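Long-range contact in putative polyketide cyclase (PDB 3F9S), which is of unproven function but, as a SnoaL-like member of the NTF2 clan, probably acts as a polyketide cyclase: residues 16-21 with 70-74. Residues are numbered along the deposited sequence.
Sequences TREVWS and QCFDI
Residues 16-21 form the C-terminal end of helix 8-21, and they run obliquely antiparallel, at 146°, to the start of an extended strand at 71-74, with axes 7.7 Å apart at closest approach. Thr16 (chi1 m) points at the strand: its CG2 packs 3.5 Å from Phe72 CB and its CB lies 4.1 Å from Ile74 CD1, while OG1 turns back to the backbone oxygen of Leu12. The helix then widens into a pi-type turn, Ser21 N hydrogen-bonding to Thr16 O at 2.9 Å. Trp20, with chi1 m and chi2 near 96°, sets CB 3.6 Å from Phe72 CE1. Its indole presents an edge to the Phe72 face in an offset edge-to-face pair, the five-membered ring and the phenyl having centroids 5.8 Å apart and planes at 77°. Ser21 comes closest in backbone, its CA 4.2 Å from that of Cys71. Its m rotamer lets OG accept a hydrogen bond from Phe72 N (2.9 Å, 163°), tying the helix end to the peptide edge of the strand. A water reinforces this link, 2.6 Å from Ser21 OG and donating to Phe72 O at 2.8 Å. Next to it, Ser21 CA makes a CA-H...O contact with Gln70 O at 3.5 Å. This is helix-on-sheet packing within the NTF2-like alpha+beta fold: strand 71-80 is outermost in the chain's sheet and pairs with strand 83-93, whose Trp88 and Trp90 meet Phe72 edge-to-face, while helix 53-66 flanks Trp20 through Val60 and Leu63, and Trp20 NE1 hydrogen-bonds to the Tyr56 hydroxyl.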
ATOM      1  N   THR A  16      11.730 -11.740   4.526  1.00 22.96           N
ATOM      2  CA  THR A  16      10.479 -11.453   5.219  1.00 23.53           C
ATOM      3  C   THR A  16      10.243 -12.499   6.279  1.00 23.94           C
ATOM      4  O   THR A  16       9.884 -12.175   7.409  1.00 25.08           O
ATOM      5  CB  THR A  16       9.299 -11.393   4.225  1.00 24.14           C
ATOM      6  OG1 THR A  16       9.541 -10.331   3.287  1.00 27.04           O
ATOM      7  CG2 THR A  16       7.970 -11.147   4.937  1.00 24.68           C
ATOM      8  N   ARG A  17      10.496 -13.748   5.918  1.00 25.07           N
ATOM      9  CA  ARG A  17      10.327 -14.841   6.849  0.50 25.31           C
ATOM     10  C   ARG A  17      11.288 -14.715   8.030  1.00 25.11           C
ATOM     11  O   ARG A  17      10.854 -14.687   9.186  1.00 25.60           O
ATOM     12  CB  ARG A  17      10.520 -16.175   6.143  0.50 26.21           C
ATOM     13  CG  ARG A  17      10.212 -17.346   7.025  0.50 29.89           C
ATOM     14  CD  ARG A  17      10.414 -18.639   6.304  0.50 33.91           C
ATOM     15  NE  ARG A  17      10.244 -19.764   7.219  0.50 36.20           N
ATOM     16  CZ  ARG A  17      10.480 -21.041   6.915  0.50 38.13           C
ATOM     17  NH1 ARG A  17      10.889 -21.418   5.699  0.50 37.98           N
ATOM     18  NH2 ARG A  17      10.286 -21.965   7.853  0.50 41.94           N
ATOM     19  N   GLU A  18      12.572 -14.631   7.728  1.00 26.49           N
ATOM     20  CA  GLU A  18      13.598 -14.629   8.772  1.00 26.92           C
ATOM     21  C   GLU A  18      13.606 -13.411   9.660  1.00 26.28           C
ATOM     22  O   GLU A  18      13.597 -13.525  10.890  1.00 26.03           O
ATOM     23  CB  GLU A  18      14.981 -14.805   8.153  1.00 27.23           C
ATOM     24  CG  GLU A  18      15.187 -16.153   7.534  1.00 31.14           C
ATOM     25  CD  GLU A  18      16.553 -16.332   6.899  1.00 31.30           C
ATOM     26  OE1 GLU A  18      17.315 -15.354   6.741  1.00 33.39           O
ATOM     27  OE2 GLU A  18      16.857 -17.489   6.536  1.00 43.81           O
ATOM     28  N   VAL A  19      13.645 -12.246   9.032  1.00 25.29           N
ATOM     29  CA  VAL A  19      13.741 -11.008   9.792  1.00 26.23           C
ATOM     30  C   VAL A  19      12.407 -10.592  10.394  1.00 25.53           C
ATOM     31  O   VAL A  19      12.319 -10.375  11.596  1.00 26.60           O
ATOM     32  CB  VAL A  19      14.298  -9.859   8.942  1.00 26.31           C
ATOM     33  CG1 VAL A  19      14.286  -8.531   9.729  1.00 24.81           C
ATOM     34  CG2 VAL A  19      15.699 -10.199   8.460  1.00 25.92           C
ATOM     35  N   TRP A  20      11.376 -10.534   9.562  1.00 25.17           N
ATOM     36  CA  TRP A  20      10.114  -9.929   9.967  1.00 26.43           C
ATOM     37  C   TRP A  20       9.105 -10.829  10.604  1.00 27.57           C
ATOM     38  O   TRP A  20       8.371 -10.376  11.482  1.00 29.27           O
ATOM     39  CB  TRP A  20       9.515  -9.171   8.788  1.00 25.86           C
ATOM     40  CG  TRP A  20      10.317  -7.960   8.583  1.00 23.67           C
ATOM     41  CD1 TRP A  20      11.339  -7.799   7.710  1.00 26.69           C
ATOM     42  CD2 TRP A  20      10.269  -6.775   9.387  1.00 24.22           C
ATOM     43  NE1 TRP A  20      11.899  -6.560   7.877  1.00 26.13           N
ATOM     44  CE2 TRP A  20      11.265  -5.908   8.902  1.00 25.24           C
ATOM     45  CE3 TRP A  20       9.455  -6.350  10.448  1.00 26.08           C
ATOM     46  CZ2 TRP A  20      11.472  -4.628   9.433  1.00 27.19           C
ATOM     47  CZ3 TRP A  20       9.675  -5.093  10.997  1.00 27.19           C
ATOM     48  CH2 TRP A  20      10.680  -4.244  10.484  1.00 27.64           C
ATOM     49  N   SER A  21       9.009 -12.061  10.124  1.00 27.77           N
ATOM     50  CA  SER A  21       8.071 -13.010  10.698  1.00 27.31           C
ATOM     51  C   SER A  21       8.685 -13.773  11.858  1.00 27.26           C
ATOM     52  O   SER A  21       7.973 -14.062  12.809  1.00 27.50           O
ATOM     53  CB  SER A  21       7.535 -13.973   9.646  1.00 27.81           C
ATOM     54  OG  SER A  21       6.818 -13.268   8.646  1.00 25.45           O
ATOM     55  N   GLN A  70       4.346 -11.326  15.360  1.00 27.17           N
ATOM     56  CA  GLN A  70       3.826 -10.932  14.064  1.00 27.34           C
ATOM     57  C   GLN A  70       4.352 -11.810  12.949  1.00 28.06           C
ATOM     58  O   GLN A  70       5.495 -12.258  12.989  1.00 28.59           O
ATOM     59  CB  GLN A  70       4.122  -9.466  13.746  1.00 27.24           C
ATOM     60  CG  GLN A  70       5.574  -9.111  13.531  1.00 28.78           C
ATOM     61  CD  GLN A  70       5.772  -7.620  13.426  1.00 27.95           C
ATOM     62  OE1 GLN A  70       5.753  -7.074  12.331  1.00 30.56           O
ATOM     63  NE2 GLN A  70       5.879  -6.948  14.558  1.00 27.69           N
ATOM     64  N   CYS A  71       3.502 -12.042  11.952  1.00 27.97           N
ATOM     65  CA  CYS A  71       3.854 -12.903  10.853  1.00 27.10           C
ATOM     66  C   CYS A  71       3.322 -12.269   9.590  1.00 25.24           C
ATOM     67  O   CYS A  71       2.165 -11.885   9.542  1.00 24.41           O
ATOM     68  CB  CYS A  71       3.246 -14.294  11.029  1.00 27.96           C
ATOM     69  SG  CYS A  71       3.935 -15.425   9.825  1.00 34.35           S
ATOM     70  N   PHE A  72       4.193 -12.144   8.604  1.00 26.47           N
ATOM     71  CA  PHE A  72       3.849 -11.618   7.288  1.00 26.71           C
ATOM     72  C   PHE A  72       3.556 -12.803   6.394  1.00 27.71           C
ATOM     73  O   PHE A  72       4.266 -13.804   6.436  1.00 30.00           O
ATOM     74  CB  PHE A  72       4.987 -10.818   6.708  1.00 27.77           C
ATOM     75  CG  PHE A  72       5.197  -9.524   7.404  1.00 26.75           C
ATOM     76  CD1 PHE A  72       5.839  -9.487   8.640  1.00 29.79           C
ATOM     77  CD2 PHE A  72       4.736  -8.343   6.847  1.00 29.59           C
ATOM     78  CE1 PHE A  72       6.028  -8.278   9.301  1.00 25.28           C
ATOM     79  CE2 PHE A  72       4.925  -7.133   7.493  1.00 30.43           C
ATOM     80  CZ  PHE A  72       5.591  -7.093   8.712  1.00 25.89           C
ATOM     81  N   ASP A  73       2.503 -12.667   5.600  1.00 27.60           N
ATOM     82  CA  ASP A  73       2.030 -13.697   4.705  1.00 27.07           C
ATOM     83  C   ASP A  73       1.995 -13.033   3.345  1.00 25.56           C
ATOM     84  O   ASP A  73       1.052 -12.317   3.022  1.00 27.04           O
ATOM     85  CB  ASP A  73       0.650 -14.150   5.198  1.00 28.28           C
ATOM     86  CG  ASP A  73      -0.035 -15.125   4.270  1.00 32.35           C
ATOM     87  OD1 ASP A  73       0.573 -15.600   3.286  1.00 36.19           O
ATOM     88  OD2 ASP A  73      -1.217 -15.394   4.555  1.00 38.75           O
ATOM     89  N   ILE A  74       3.026 -13.312   2.548  1.00 24.19           N
ATOM     90  CA  ILE A  74       3.198 -12.669   1.261  1.00 23.97           C
ATOM     91  C   ILE A  74       2.081 -13.172   0.371  1.00 23.93           C
ATOM     92  O   ILE A  74       1.811 -14.372   0.316  1.00 25.31           O
ATOM     93  CB  ILE A  74       4.572 -12.979   0.641  1.00 24.81           C
ATOM     94  CG1 ILE A  74       5.696 -12.411   1.507  1.00 26.43           C
ATOM     95  CG2 ILE A  74       4.690 -12.385  -0.772  1.00 24.50           C
ATOM     96  CD1 ILE A  74       7.067 -12.805   1.034  1.00 25.49           C
TER
HETATM   97  O   HOH W   1       6.949 -14.430   6.320  1.00 22.48           O